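Local coordinates for glycosyl hydrolase, family 31/fibronectin type III domain protein (Clostridium perfringens, PDB 4UAP) that binds N-acetylgalactosamine through a family 32 carbohydrate-binding module, a calcium-bearing beta-sandwich that probably brings its parent family 31 glycoside hydrolase to galacto-configured sugars, at residues Met37-Ile42 with Asn138-Asn143; Ala86-Lys91 with Asp132-Lys137; Val93-Gly98 with Lys125-Ala130. All blocks are in the same frame, centred on the assembly; numbering follows the deposited sequence.

Interaction 1 (Met37-Ile42 with Asn138-Asn143); sequences MDLKWI and NTLAIN. With CA (calcium ion), chain D; NGA (2-acetamido-2-deoxy-beta-D-galactopyranose), chain C.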
ATOM      1  N   MET A  37       3.909   4.480  -5.906  1.00  6.69           N
ATOM      2  CA  MET A  37       2.592   5.109  -5.883  1.00  7.08           C
ATOM      3  C   MET A  37       2.638   6.255  -4.870  1.00  8.44           C
ATOM      4  O   MET A  37       3.000   6.041  -3.708  1.00  7.38           O
ATOM      5  CB  MET A  37       1.497   4.103  -5.492  1.00  6.57           C
ATOM      6  CG  MET A  37       0.055   4.670  -5.512  1.00  9.46           C
ATOM      7  SD  MET A  37      -1.091   3.958  -4.290  1.00  3.11           S
ATOM      8  CE  MET A  37      -0.515   4.855  -2.862  1.00  6.56           C
ATOM      9  N   ASP A  38       2.280   7.459  -5.311  1.00  7.82           N
ATOM     10  CA  ASP A  38       2.273   8.647  -4.463  1.00  7.76           C
ATOM     11  C   ASP A  38       0.905   9.332  -4.515  1.00  6.72           C
ATOM     12  O   ASP A  38       0.301   9.438  -5.582  1.00  5.58           O
ATOM     13  CB  ASP A  38       3.336   9.663  -4.914  1.00  6.50           C
ATOM     14  CG  ASP A  38       4.752   9.358  -4.393  1.00  8.74           C
ATOM     15  OD1 ASP A  38       5.077   8.205  -4.025  1.00  6.90           O
ATOM     16  OD2 ASP A  38       5.555  10.313  -4.369  1.00  9.86           O
ATOM     17  N   LEU A  39       0.437   9.821  -3.374  1.00  5.12           N
ATOM     18  CA  LEU A  39      -0.650  10.790  -3.350  1.00  7.63           C
ATOM     19  C   LEU A  39      -0.205  12.018  -4.147  1.00  9.33           C
ATOM     20  O   LEU A  39       0.998  12.263  -4.270  1.00  4.98           O
ATOM     21  CB  LEU A  39      -0.990  11.166  -1.909  1.00  7.27           C
ATOM     22  CG  LEU A  39      -2.413  10.857  -1.454  1.00 11.22           C
ATOM     23  CD1 LEU A  39      -2.715   9.374  -1.609  1.00  7.43           C
ATOM     24  CD2 LEU A  39      -2.630  11.328  -0.013  1.00  9.07           C
ATOM     25  N   LYS A  40      -1.153  12.787  -4.681  1.00  6.36           N
ATOM     26  CA  LYS A  40      -0.813  13.958  -5.496  1.00  7.09           C
ATOM     27  C   LYS A  40       0.244  14.851  -4.845  1.00  8.93           C
ATOM     28  O   LYS A  40       0.122  15.234  -3.676  1.00  7.08           O
ATOM     29  CB  LYS A  40      -2.060  14.803  -5.784  1.00  8.78           C
ATOM     30  CG  LYS A  40      -2.994  14.240  -6.843  1.00 13.73           C
ATOM     31  CD  LYS A  40      -4.140  15.217  -7.114  1.00 18.77           C
ATOM     32  CE  LYS A  40      -5.144  14.631  -8.101  1.00 30.23           C
ATOM     33  NZ  LYS A  40      -4.481  13.986  -9.267  1.00 31.49           N
ATOM     34  N   TRP A  41       1.283  15.180  -5.604  1.00  7.95           N
ATOM     35  CA  TRP A  41       2.306  16.099  -5.102  1.00  8.68           C
ATOM     36  C   TRP A  41       1.752  17.509  -4.945  1.00  8.11           C
ATOM     37  O   TRP A  41       0.875  17.931  -5.701  1.00  8.09           O
ATOM     38  CB  TRP A  41       3.519  16.129  -6.031  1.00 10.96           C
ATOM     39  CG  TRP A  41       4.319  14.864  -6.036  1.00  9.43           C
ATOM     40  CD1 TRP A  41       3.952  13.647  -5.516  1.00  8.87           C
ATOM     41  CD2 TRP A  41       5.620  14.686  -6.600  1.00 12.46           C
ATOM     42  NE1 TRP A  41       4.955  12.731  -5.720  1.00  8.49           N
ATOM     43  CE2 TRP A  41       5.989  13.341  -6.382  1.00 10.01           C
ATOM     44  CE3 TRP A  41       6.521  15.544  -7.252  1.00 15.88           C
ATOM     45  CZ2 TRP A  41       7.220  12.827  -6.803  1.00 12.81           C
ATOM     46  CZ3 TRP A  41       7.744  15.030  -7.672  1.00 13.53           C
ATOM     47  CH2 TRP A  41       8.081  13.683  -7.445  1.00 14.78           C
ATOM     48  N   ILE A  42       2.257  18.221  -3.946  1.00  7.93           N
ATOM     49  CA  ILE A  42       1.896  19.608  -3.720  1.00 12.64           C
ATOM     50  C   ILE A  42       2.906  20.528  -4.398  1.00  9.60           C
ATOM     51  O   ILE A  42       4.074  20.535  -4.022  1.00  8.56           O
ATOM     52  CB  ILE A  42       1.854  19.947  -2.221  1.00 15.16           C
ATOM     53  CG1 ILE A  42       0.994  18.937  -1.459  1.00 15.05           C
ATOM     54  CG2 ILE A  42       1.350  21.371  -2.019  1.00 15.05           C
ATOM     55  CD1 ILE A  42      -0.368  18.790  -2.012  1.00 18.24           C
ATOM     56  N   ASN A 138      -2.133  14.848   3.417  1.00 11.74           N
ATOM     57  CA  ASN A 138      -2.167  14.986   1.960  1.00 10.42           C
ATOM     58  C   ASN A 138      -0.943  14.374   1.288  1.00 10.29           C
ATOM     59  O   ASN A 138      -0.679  14.643   0.114  1.00 11.06           O
ATOM     60  CB  ASN A 138      -2.283  16.458   1.547  1.00 14.14           C
ATOM     61  CG  ASN A 138      -3.527  17.126   2.098  1.00 18.78           C
ATOM     62  OD1 ASN A 138      -3.434  18.131   2.786  1.00 19.68           O
ATOM     63  ND2 ASN A 138      -4.700  16.568   1.793  1.00 15.03           N
ATOM     64  N   THR A 139      -0.212  13.537   2.017  1.00  6.18           N
ATOM     65  CA  THR A 139       1.040  12.994   1.513  1.00  6.04           C
ATOM     66  C   THR A 139       1.156  11.497   1.806  1.00  8.94           C
ATOM     67  O   THR A 139       0.828  11.042   2.902  1.00  9.97           O
ATOM     68  CB  THR A 139       2.253  13.747   2.134  1.00  9.30           C
ATOM     69  OG1 THR A 139       2.095  15.161   1.930  1.00 13.38           O
ATOM     70  CG2 THR A 139       3.566  13.291   1.511  1.00 10.50           C
ATOM     71  N   LEU A 140       1.630  10.736   0.826  1.00  6.76           N
ATOM     72  CA  LEU A 140       1.812   9.295   0.984  1.00  5.78           C
ATOM     73  C   LEU A 140       2.660   8.756  -0.151  1.00  7.89           C
ATOM     74  O   LEU A 140       2.408   9.076  -1.313  1.00  7.48           O
ATOM     75  CB  LEU A 140       0.456   8.568   0.995  1.00  6.54           C
ATOM     76  CG  LEU A 140       0.553   7.044   1.130  1.00  9.46           C
ATOM     77  CD1 LEU A 140       1.035   6.663   2.535  1.00  7.08           C
ATOM     78  CD2 LEU A 140      -0.768   6.382   0.799  1.00  9.73           C
ATOM     79  N   ALA A 141       3.646   7.930   0.183  1.00  4.61           N
ATOM     80  CA  ALA A 141       4.458   7.260  -0.824  1.00  5.54           C
ATOM     81  C   ALA A 141       4.623   5.797  -0.450  1.00  7.46           C
ATOM     82  O   ALA A 141       5.040   5.476   0.661  1.00  9.05           O
ATOM     83  CB  ALA A 141       5.827   7.935  -0.963  1.00  5.97           C
ATOM     84  N   ILE A 142       4.292   4.912  -1.382  1.00  6.77           N
ATOM     85  CA  ILE A 142       4.488   3.480  -1.198  1.00  5.64           C
ATOM     86  C   ILE A 142       5.223   2.918  -2.412  1.00  6.58           C
ATOM     87  O   ILE A 142       4.829   3.182  -3.546  1.00  6.90           O
ATOM     88  CB  ILE A 142       3.137   2.754  -1.003  1.00  5.52           C
ATOM     89  CG1 ILE A 142       2.424   3.293   0.247  1.00  7.33           C
ATOM     90  CG2 ILE A 142       3.346   1.240  -0.922  1.00  5.41           C
ATOM     91  CD1 ILE A 142       0.972   2.755   0.416  1.00  8.73           C
ATOM     92  N   ASN A 143       6.297   2.162  -2.182  1.00  6.87           N
ATOM     93  CA  ASN A 143       7.080   1.594  -3.282  1.00  5.55           C
ATOM     94  C   ASN A 143       6.390   0.434  -3.986  1.00  4.92           C
ATOM     95  O   ASN A 143       6.422   0.318  -5.201  1.00  6.51           O
ATOM     96  CB  ASN A 143       8.441   1.097  -2.778  1.00  5.96           C
ATOM     97  CG  ASN A 143       9.249   2.178  -2.113  1.00  7.90           C
ATOM     98  OD1 ASN A 143       8.870   3.354  -2.122  1.00  6.09           O
ATOM     99  ND2 ASN A 143      10.390   1.790  -1.539  1.00  6.67           N
TER
HETATM  100 CA    CA D 202       6.564  -0.294  -7.408  1.00  7.87          CA
HETATM  101  C1  NGA C 201       8.190  16.399  -2.217  1.00 33.04           C
HETATM  102  C2  NGA C 201       8.990  15.127  -2.480  1.00 24.90           C
HETATM  103  C3  NGA C 201       8.240  14.248  -3.460  1.00 19.79           C
HETATM  104  C4  NGA C 201       6.822  14.040  -2.944  1.00 17.64           C
HETATM  105  C5  NGA C 201       6.129  15.402  -2.865  1.00 16.62           C
HETATM  106  C6  NGA C 201       4.697  15.399  -2.347  1.00 21.30           C
HETATM  107  C7  NGA C 201      11.452  14.994  -2.427  1.00 34.18           C
HETATM  108  C8  NGA C 201      12.727  15.384  -3.118  1.00 28.63           C
HETATM  109  N2  NGA C 201      10.324  15.432  -3.000  1.00 28.96           N
HETATM  110  O1  NGA C 201       8.694  16.989  -1.042  1.00 38.69           O
HETATM  111  O3  NGA C 201       8.958  13.044  -3.586  1.00 20.64           O
HETATM  112  O4  NGA C 201       6.890  13.454  -1.662  1.00 16.40           O
HETATM  113  O5  NGA C 201       6.821  16.206  -1.956  1.00 28.17           O
HETATM  114  O6  NGA C 201       4.235  16.739  -2.208  1.00 13.30           O
HETATM  115  O7  NGA C 201      11.488  14.308  -1.395  1.00 23.92           O
HETATM  116  O   HOH W   1       2.397  12.300  -1.794  1.00  8.62           O
HETATM  117  O   HOH W   2      -2.099  15.507  -2.234  1.00 10.88           O
HETATM  118  O   HOH W   3       1.832  14.998  -1.504  1.00 12.36           O
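Met37 and Asp38 pair antiparallel with Ile142 and Ala141 in a short two-strand join of the CBM32 beta-sandwich; beyond Leu39, whose N still donates to Leu140 O, the chain turns away to supply Trp41 and Ile42 to the sugar pocket. Met37 and Ile142 face each other as a hydrogen-bonded pair, N to O in both directions. Their side chains run side by side, pointing the same way. CG of Met37 is anti to its backbone N (chi1 -177°), and the chain then bends so that CE comes 4.0 Å from Leu140 CD2 and 4.2 Å from Ile142 CD1. Met57, on strand 55-61, touches both Met37 and Ile142. Leu39 crosses Leu140 obliquely, CB against CB, and brings CD2 against the carbonyl carbon of Asn138. On the other face of the sheet, Asp38 brings OD1 to 3.2 Å from Ala141 CB. Its OD2 accepts a hydrogen bond from Trp41 NE1 at 2.8 Å through the anti lone pair and also forms a salt bridge with Arg36, so the indole is held from its N-H side. One face of that indole carries the GalNAc, whose C4 sits 3.5 Å above the ring plane, offset toward the rim, an aromatic-sugar stack of the kind common in galactose-binding modules; Arg75 also bonds the ligand. Asn143 gives its backbone O to the calcium ion. Beyond the paired residues, water 2 and water 3 each lie between Lys40 O and Asn138 O, with more acceptors than protons to serve. Ile42 N donates to O6 of the GalNAc at 3.0 Å, almost straight at 174°.

Interaction 2 (Ala86-Lys91 with Asp132-Lys137); sequences AMKKVK and DSHKDK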
ATOM      1  N   ALA A  86       6.635   8.766   3.627  1.00  6.83           N
ATOM      2  CA  ALA A  86       6.248   7.366   3.796  1.00  8.70           C
ATOM      3  C   ALA A  86       5.049   7.158   4.733  1.00  8.58           C
ATOM      4  O   ALA A  86       4.703   8.012   5.557  1.00  8.20           O
ATOM      5  CB  ALA A  86       7.442   6.554   4.301  1.00  7.22           C
ATOM      6  N   MET A  87       4.423   5.997   4.585  1.00  9.29           N
ATOM      7  CA  MET A  87       3.336   5.559   5.455  1.00  7.18           C
ATOM      8  C   MET A  87       3.809   5.461   6.918  1.00  8.52           C
ATOM      9  O   MET A  87       4.939   5.041   7.193  1.00  8.62           O
ATOM     10  CB  MET A  87       2.799   4.206   4.964  1.00  8.92           C
ATOM     11  CG  MET A  87       1.355   3.876   5.390  1.00 10.72           C
ATOM     12  SD  MET A  87       0.736   2.411   4.506  1.00  8.62           S
ATOM     13  CE  MET A  87       1.953   1.194   4.975  1.00 10.12           C
ATOM     14  N   LYS A  88       2.944   5.863   7.844  1.00  7.94           N
ATOM     15  CA  LYS A  88       3.236   5.794   9.273  1.00  9.85           C
ATOM     16  C   LYS A  88       2.282   4.838   9.981  1.00  9.44           C
ATOM     17  O   LYS A  88       2.634   4.233  10.991  1.00  8.40           O
ATOM     18  CB  LYS A  88       3.132   7.177   9.914  1.00 10.26           C
ATOM     19  CG  LYS A  88       3.533   7.194  11.391  1.00 15.03           C
ATOM     20  CD  LYS A  88       3.397   8.585  12.013  1.00 17.20           C
ATOM     21  CE  LYS A  88       4.000   8.610  13.413  1.00 27.13           C
ATOM     22  NZ  LYS A  88       3.794   9.922  14.099  1.00 33.85           N
ATOM     23  N   LYS A  89       1.064   4.720   9.446  1.00  8.93           N
ATOM     24  CA  LYS A  89       0.013   3.916  10.063  1.00  8.84           C
ATOM     25  C   LYS A  89      -0.906   3.310   9.008  1.00  8.97           C
ATOM     26  O   LYS A  89      -1.306   3.974   8.055  1.00  7.69           O
ATOM     27  CB  LYS A  89      -0.802   4.765  11.039  1.00 10.29           C
ATOM     28  CG  LYS A  89      -1.848   4.005  11.838  1.00  9.17           C
ATOM     29  CD  LYS A  89      -2.430   4.953  12.886  1.00 19.37           C
ATOM     30  CE  LYS A  89      -3.702   4.433  13.512  1.00 27.96           C
ATOM     31  NZ  LYS A  89      -4.213   5.422  14.519  1.00 36.97           N
ATOM     32  N   VAL A  90      -1.250   2.047   9.195  1.00  7.46           N
ATOM     33  CA  VAL A  90      -1.975   1.306   8.179  1.00  7.51           C
ATOM     34  C   VAL A  90      -2.913   0.336   8.852  1.00  9.87           C
ATOM     35  O   VAL A  90      -2.661  -0.114   9.971  1.00  8.99           O
ATOM     36  CB  VAL A  90      -1.001   0.542   7.242  1.00 10.00           C
ATOM     37  CG1 VAL A  90      -0.255  -0.558   8.005  1.00  8.88           C
ATOM     38  CG2 VAL A  90      -1.721  -0.016   6.003  1.00 10.65           C
ATOM     39  N   LYS A  91      -4.008   0.023   8.178  1.00  7.31           N
ATOM     40  CA  LYS A  91      -4.849  -1.074   8.617  1.00 10.51           C
ATOM     41  C   LYS A  91      -5.172  -1.936   7.414  1.00  9.50           C
ATOM     42  O   LYS A  91      -4.980  -1.522   6.265  1.00  8.25           O
ATOM     43  CB  LYS A  91      -6.135  -0.564   9.283  1.00 12.72           C
ATOM     44  CG  LYS A  91      -7.055   0.227   8.360  1.00 11.23           C
ATOM     45  CD  LYS A  91      -8.418   0.476   9.012  1.00 14.34           C
ATOM     46  CE  LYS A  91      -9.358   1.159   8.027  1.00 22.26           C
ATOM     47  NZ  LYS A  91     -10.663   1.542   8.635  1.00 25.66           N
ATOM     48  N   ASP A 132      -2.129   7.189   7.971  1.00  9.51           N
ATOM     49  CA  ASP A 132      -1.281   8.333   8.256  1.00 11.42           C
ATOM     50  C   ASP A 132       0.052   8.200   7.528  1.00 12.77           C
ATOM     51  O   ASP A 132       0.492   7.087   7.211  1.00 10.08           O
ATOM     52  CB  ASP A 132      -1.048   8.457   9.763  1.00 13.00           C
ATOM     53  CG  ASP A 132      -0.605   9.843  10.176  1.00 32.38           C
ATOM     54  OD1 ASP A 132      -0.824  10.795   9.392  1.00 32.81           O
ATOM     55  OD2 ASP A 132      -0.044   9.985  11.290  1.00 34.96           O
ATOM     56  N   SER A 133       0.676   9.336   7.244  1.00  9.35           N
ATOM     57  CA  SER A 133       2.048   9.361   6.746  1.00  8.63           C
ATOM     58  C   SER A 133       2.929  10.101   7.758  1.00 12.14           C
ATOM     59  O   SER A 133       2.436  10.595   8.768  1.00 10.54           O
ATOM     60  CB  SER A 133       2.128  10.043   5.386  1.00  9.83           C
ATOM     61  OG  SER A 133       2.021  11.449   5.537  1.00 11.41           O
ATOM     62  N   HIS A 134       4.226  10.178   7.488  1.00  9.50           N
ATOM     63  CA  HIS A 134       5.135  10.905   8.370  1.00 11.75           C
ATOM     64  C   HIS A 134       5.136  12.404   8.137  1.00 15.64           C
ATOM     65  O   HIS A 134       5.927  13.121   8.745  1.00 14.30           O
ATOM     66  CB  HIS A 134       6.556  10.366   8.223  1.00 10.00           C
ATOM     67  CG  HIS A 134       6.746   9.033   8.868  1.00 10.95           C
ATOM     68  ND1 HIS A 134       6.549   7.848   8.194  1.00 14.66           N
ATOM     69  CD2 HIS A 134       7.058   8.697  10.143  1.00 13.90           C
ATOM     70  CE1 HIS A 134       6.755   6.836   9.020  1.00  9.27           C
ATOM     71  NE2 HIS A 134       7.066   7.325  10.207  1.00 17.86           N
ATOM     72  N   LYS A 135       4.257  12.887   7.265  1.00 10.42           N
ATOM     73  CA  LYS A 135       4.266  14.312   6.926  1.00 14.37           C
ATOM     74  C   LYS A 135       2.934  14.947   7.254  1.00 14.44           C
ATOM     75  O   LYS A 135       2.839  15.745   8.180  1.00 17.01           O
ATOM     76  CB  LYS A 135       4.605  14.519   5.445  1.00 11.72           C
ATOM     77  CG  LYS A 135       4.896  15.968   5.069  1.00 14.55           C
ATOM     78  CD  LYS A 135       5.193  16.069   3.589  1.00 17.40           C
ATOM     79  CE  LYS A 135       5.416  17.518   3.161  1.00 22.85           C
ATOM     80  NZ  LYS A 135       5.757  17.586   1.704  1.00 26.84           N
ATOM     81  N   ASP A 136       1.903  14.583   6.497  1.00 11.55           N
ATOM     82  CA  ASP A 136       0.566  15.131   6.703  1.00 12.22           C
ATOM     83  C   ASP A 136      -0.452  14.303   5.934  1.00 15.44           C
ATOM     84  O   ASP A 136      -0.083  13.401   5.183  1.00 10.41           O
ATOM     85  CB  ASP A 136       0.487  16.601   6.269  1.00 13.05           C
ATOM     86  CG  ASP A 136       0.890  16.819   4.805  1.00 20.41           C
ATOM     87  OD1 ASP A 136       0.362  16.126   3.901  1.00 15.29           O
ATOM     88  OD2 ASP A 136       1.743  17.701   4.553  1.00 19.77           O
ATOM     89  N   LYS A 137      -1.729  14.630   6.103  1.00 10.28           N
ATOM     90  CA  LYS A 137      -2.795  13.810   5.538  1.00 15.92           C
ATOM     91  C   LYS A 137      -2.929  13.970   4.022  1.00 12.89           C
ATOM     92  O   LYS A 137      -3.757  13.306   3.404  1.00 13.31           O
ATOM     93  CB  LYS A 137      -4.130  14.136   6.216  1.00 13.96           C
ATOM     94  CG  LYS A 137      -4.726  15.478   5.787  1.00 28.37           C
ATOM     95  CD  LYS A 137      -6.188  15.606   6.243  1.00 33.71           C
ATOM     96  CE  LYS A 137      -6.885  16.791   5.580  1.00 41.26           C
ATOM     97  NZ  LYS A 137      -6.231  18.097   5.900  1.00 45.29           N
TER
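Asp132, His134 and Lys88 bury the most surface here, at a classic beta bulge where strand 87-96 meets the end of strand 125-133 in the five-stranded antiparallel sheet of the sandwich. Two residues, Lys88 and Lys89, sit opposite the single Asp132: its carbonyl O accepts from Lys88 N at 2.8 Å, from above the carbonyl plane, and more weakly from Lys89 N at 3.3 Å. The Asp132 side chain runs beside that of Lys88, pointing the same way, with OD2 3.8 Å from Lys88 CD. The charged ends stay apart, Lys88 NZ to Asp132 OD2 4.8 Å, so any attraction is probably modest. His134 crosses Lys88 at about a right angle. Lys88 CB sits over the centre of the imidazole in a CH-pi contact, 3.8 Å from the centroid; CG, anti to the backbone N (chi1 -176°), lies 3.7 Å from His134 NE2. At the end of the strand, Ser133 OG accepts a hydrogen bond from Lys135 N in an ST turn that starts the loop after it. Ala86 O fixes the histidine by two bonds: His134 N approaches nearly head-on at 2.9 Å, and ND1 comes from well above the carbonyl plane at 3.2 Å.

Interaction 3 (Val93-Gly98 with Lys125-Ala130); sequences VGYLNG and KIVITA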
ATOM      1  N   VAL A  93      -7.969  -5.313   5.959  1.00  8.41           N
ATOM      2  CA  VAL A  93      -9.116  -6.194   6.120  1.00 11.30           C
ATOM      3  C   VAL A  93      -9.087  -7.198   4.983  1.00 13.35           C
ATOM      4  O   VAL A  93      -8.758  -6.838   3.848  1.00 10.15           O
ATOM      5  CB  VAL A  93     -10.445  -5.417   6.091  1.00 13.09           C
ATOM      6  CG1 VAL A  93     -11.625  -6.371   6.211  1.00 15.02           C
ATOM      7  CG2 VAL A  93     -10.478  -4.377   7.207  1.00 13.50           C
ATOM      8  N   GLY A  94      -9.404  -8.455   5.282  1.00  7.06           N
ATOM      9  CA  GLY A  94      -9.447  -9.477   4.257  1.00  9.92           C
ATOM     10  C   GLY A  94     -10.872  -9.978   4.112  1.00 10.36           C
ATOM     11  O   GLY A  94     -11.660  -9.896   5.057  1.00  9.40           O
ATOM     12  N   TYR A  95     -11.199 -10.485   2.929  1.00 12.48           N
ATOM     13  CA  TYR A  95     -12.527 -11.035   2.665  1.00 12.41           C
ATOM     14  C   TYR A  95     -12.425 -12.415   2.032  1.00 14.63           C
ATOM     15  O   TYR A  95     -11.526 -12.697   1.239  1.00 11.15           O
ATOM     16  CB  TYR A  95     -13.341 -10.111   1.750  1.00 12.13           C
ATOM     17  CG  TYR A  95     -13.605  -8.743   2.335  1.00 16.40           C
ATOM     18  CD1 TYR A  95     -12.688  -7.712   2.184  1.00 15.10           C
ATOM     19  CD2 TYR A  95     -14.764  -8.486   3.047  1.00 18.19           C
ATOM     20  CE1 TYR A  95     -12.926  -6.458   2.728  1.00 19.19           C
ATOM     21  CE2 TYR A  95     -15.013  -7.247   3.589  1.00 18.21           C
ATOM     22  CZ  TYR A  95     -14.097  -6.233   3.422  1.00 17.38           C
ATOM     23  OH  TYR A  95     -14.349  -4.995   3.967  1.00 21.73           O
ATOM     24  N   LEU A  96     -13.366 -13.275   2.393  1.00 15.14           N
ATOM     25  CA  LEU A  96     -13.504 -14.569   1.760  1.00 14.92           C
ATOM     26  C   LEU A  96     -15.003 -14.885   1.690  1.00 16.53           C
ATOM     27  O   LEU A  96     -15.678 -14.971   2.721  1.00 15.22           O
ATOM     28  CB  LEU A  96     -12.731 -15.647   2.528  1.00 12.81           C
ATOM     29  CG  LEU A  96     -12.729 -17.041   1.883  1.00 17.84           C
ATOM     30  CD1 LEU A  96     -12.081 -17.022   0.502  1.00 17.15           C
ATOM     31  CD2 LEU A  96     -12.032 -18.045   2.784  1.00 14.94           C
ATOM     32  N   ASN A  97     -15.517 -14.997   0.469  1.00 19.30           N
ATOM     33  CA  ASN A  97     -16.939 -15.247   0.237  1.00 24.29           C
ATOM     34  C   ASN A  97     -17.847 -14.284   0.989  1.00 24.32           C
ATOM     35  O   ASN A  97     -18.849 -14.697   1.568  1.00 27.66           O
ATOM     36  CB  ASN A  97     -17.284 -16.682   0.624  1.00 24.72           C
ATOM     37  CG  ASN A  97     -16.348 -17.689  -0.010  1.00 24.44           C
ATOM     38  OD1 ASN A  97     -15.848 -18.599   0.656  1.00 32.79           O
ATOM     39  ND2 ASN A  97     -16.087 -17.521  -1.302  1.00 23.82           N
ATOM     40  N   GLY A  98     -17.481 -13.005   1.002  1.00 26.18           N
ATOM     41  CA  GLY A  98     -18.248 -12.006   1.727  1.00 27.73           C
ATOM     42  C   GLY A  98     -17.911 -11.897   3.209  1.00 29.80           C
ATOM     43  O   GLY A  98     -18.108 -10.837   3.808  1.00 37.87           O
ATOM     44  N   LYS A 125     -10.021 -11.211  -1.461  1.00 13.39           N
ATOM     45  CA  LYS A 125      -9.837  -9.756  -1.503  1.00 12.41           C
ATOM     46  C   LYS A 125      -9.142  -9.258  -0.242  1.00  9.87           C
ATOM     47  O   LYS A 125      -9.426  -9.730   0.857  1.00  8.79           O
ATOM     48  CB  LYS A 125     -11.186  -9.052  -1.661  1.00  9.78           C
ATOM     49  CG  LYS A 125     -11.104  -7.553  -1.605  1.00 18.98           C
ATOM     50  CD  LYS A 125     -12.477  -6.936  -1.397  1.00 24.84           C
ATOM     51  CE  LYS A 125     -13.236  -6.822  -2.685  1.00 23.63           C
ATOM     52  NZ  LYS A 125     -14.561  -6.173  -2.427  1.00 35.45           N
ATOM     53  N   ILE A 126      -8.228  -8.305  -0.402  1.00  8.40           N
ATOM     54  CA  ILE A 126      -7.593  -7.674   0.743  1.00  5.71           C
ATOM     55  C   ILE A 126      -7.641  -6.175   0.530  1.00  8.12           C
ATOM     56  O   ILE A 126      -7.307  -5.674  -0.548  1.00  6.54           O
ATOM     57  CB  ILE A 126      -6.144  -8.169   0.935  1.00 11.86           C
ATOM     58  CG1 ILE A 126      -6.167  -9.606   1.475  1.00 14.98           C
ATOM     59  CG2 ILE A 126      -5.380  -7.257   1.891  1.00  8.83           C
ATOM     60  CD1 ILE A 126      -4.809 -10.207   1.690  1.00 17.64           C
ATOM     61  N   VAL A 127      -8.108  -5.460   1.539  1.00  6.27           N
ATOM     62  CA  VAL A 127      -8.200  -4.016   1.430  1.00  6.56           C
ATOM     63  C   VAL A 127      -7.245  -3.412   2.427  1.00  6.07           C
ATOM     64  O   VAL A 127      -7.348  -3.679   3.623  1.00  8.20           O
ATOM     65  CB  VAL A 127      -9.619  -3.498   1.688  1.00  8.04           C
ATOM     66  CG1 VAL A 127      -9.649  -1.973   1.540  1.00 10.80           C
ATOM     67  CG2 VAL A 127     -10.618  -4.169   0.729  1.00  6.94           C
ATOM     68  N   ILE A 128      -6.298  -2.636   1.917  1.00  6.50           N
ATOM     69  CA  ILE A 128      -5.263  -2.005   2.741  1.00  5.48           C
ATOM     70  C   ILE A 128      -5.497  -0.511   2.784  1.00  7.15           C
ATOM     71  O   ILE A 128      -5.586   0.133   1.746  1.00  8.28           O
ATOM     72  CB  ILE A 128      -3.854  -2.278   2.192  1.00  6.89           C
ATOM     73  CG1 ILE A 128      -3.610  -3.790   2.118  1.00  8.40           C
ATOM     74  CG2 ILE A 128      -2.783  -1.562   3.059  1.00  6.59           C
ATOM     75  CD1 ILE A 128      -2.350  -4.184   1.402  1.00  9.29           C
ATOM     76  N   THR A 129      -5.603   0.050   3.980  1.00  8.69           N
ATOM     77  CA  THR A 129      -5.871   1.471   4.089  1.00  9.00           C
ATOM     78  C   THR A 129      -4.727   2.189   4.785  1.00  8.63           C
ATOM     79  O   THR A 129      -4.436   1.921   5.949  1.00  8.25           O
ATOM     80  CB  THR A 129      -7.181   1.744   4.850  1.00 10.14           C
ATOM     81  OG1 THR A 129      -8.237   0.977   4.261  1.00 13.04           O
ATOM     82  CG2 THR A 129      -7.537   3.215   4.751  1.00 10.94           C
ATOM     83  N   ALA A 130      -4.074   3.087   4.053  1.00  6.77           N
ATOM     84  CA  ALA A 130      -3.100   3.998   4.638  1.00 10.74           C
ATOM     85  C   ALA A 130      -3.837   5.064   5.460  1.00  9.60           C
ATOM     86  O   ALA A 130      -4.691   5.777   4.938  1.00  8.33           O
ATOM     87  CB  ALA A 130      -2.248   4.636   3.546  1.00  9.14           C
TER
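Val93 pairs with Val127 and Tyr95 with Lys125 across two neighbouring antiparallel strands, 87-96 and 125-133, inside the five-stranded sheet of the beta-sandwich. Both are hydrogen-bonded pairs, and Gly94 with Ile126 is the non-hydrogen-bonded pair between them. The Val93 pair is satisfied in both directions: Val93 N donates to Val127 O at 2.9 Å, and Val127 N returns a nearly straight bond (174°) to Val93 O at 2.8 Å. At the other end the exchange is uneven. Tyr95 N reaches Lys125 O at 2.8 Å, whereas the return bond from Lys125 N to Tyr95 O stretches to 3.4 Å and is weak; Tyr95 also hydrogen-bonds through its backbone with Asp124, just before the second segment. Two of the acceptors also receive CA-H...O contacts from the intervening pair, Ile126 CA to Val93 O and Gly94 CA to Lys125 O. On their outer sides Gly94 bonds with Phe101 and Ile126 with Phe59, which places this contact in the body of the sheet. In the turn, the carboxylate of Asp124 accepts a hydrogen bond from Asn97 N.

Ile126 points to the sandwich interior, where Leu67 and Phe70 of the facing sheet meet it. The opposite surface carries Val93, Tyr95, Lys125 and Val127. There the tyrosine and lysine lie side by side, pointing the same way, with Lys125 CD 3.7 Å from Tyr95 CD1. The lysine chain bends at chi3 (-82°), but NZ remains 5.5 Å from the ring centroid, at most a weak cation-pi attraction. Val127 instead meets the ring at its edge, CG2 lying 3.8 Å from Tyr95 CE1.

Overall arrangement
Interactions 2 and 3 lie on the same strand pair, 87-96 with 125-133, their centres about 19 Å apart; Lys91 O and Thr129 N, probably hydrogen-bonded, continue the pairing between them. Interaction 1 belongs to the facing sheet, its centre about 10 Å from that of interaction 2 and about 22 Å from that of interaction 3. Along the chain each encloses the next, 37-42 with 138-143 outermost and 93-98 with 125-130 innermost. Strand 125-133 leads through the 134-140 loop into strand 141-149, tying the sheets together. Leu140 and Ile142 pack on Met87, and Leu140 on Ala130. Interaction 1 itself supplies Trp41 and Ile42 to the sugar pocket and Asn143 to the calcium site, while interaction 3 lies across the domain's centre from it.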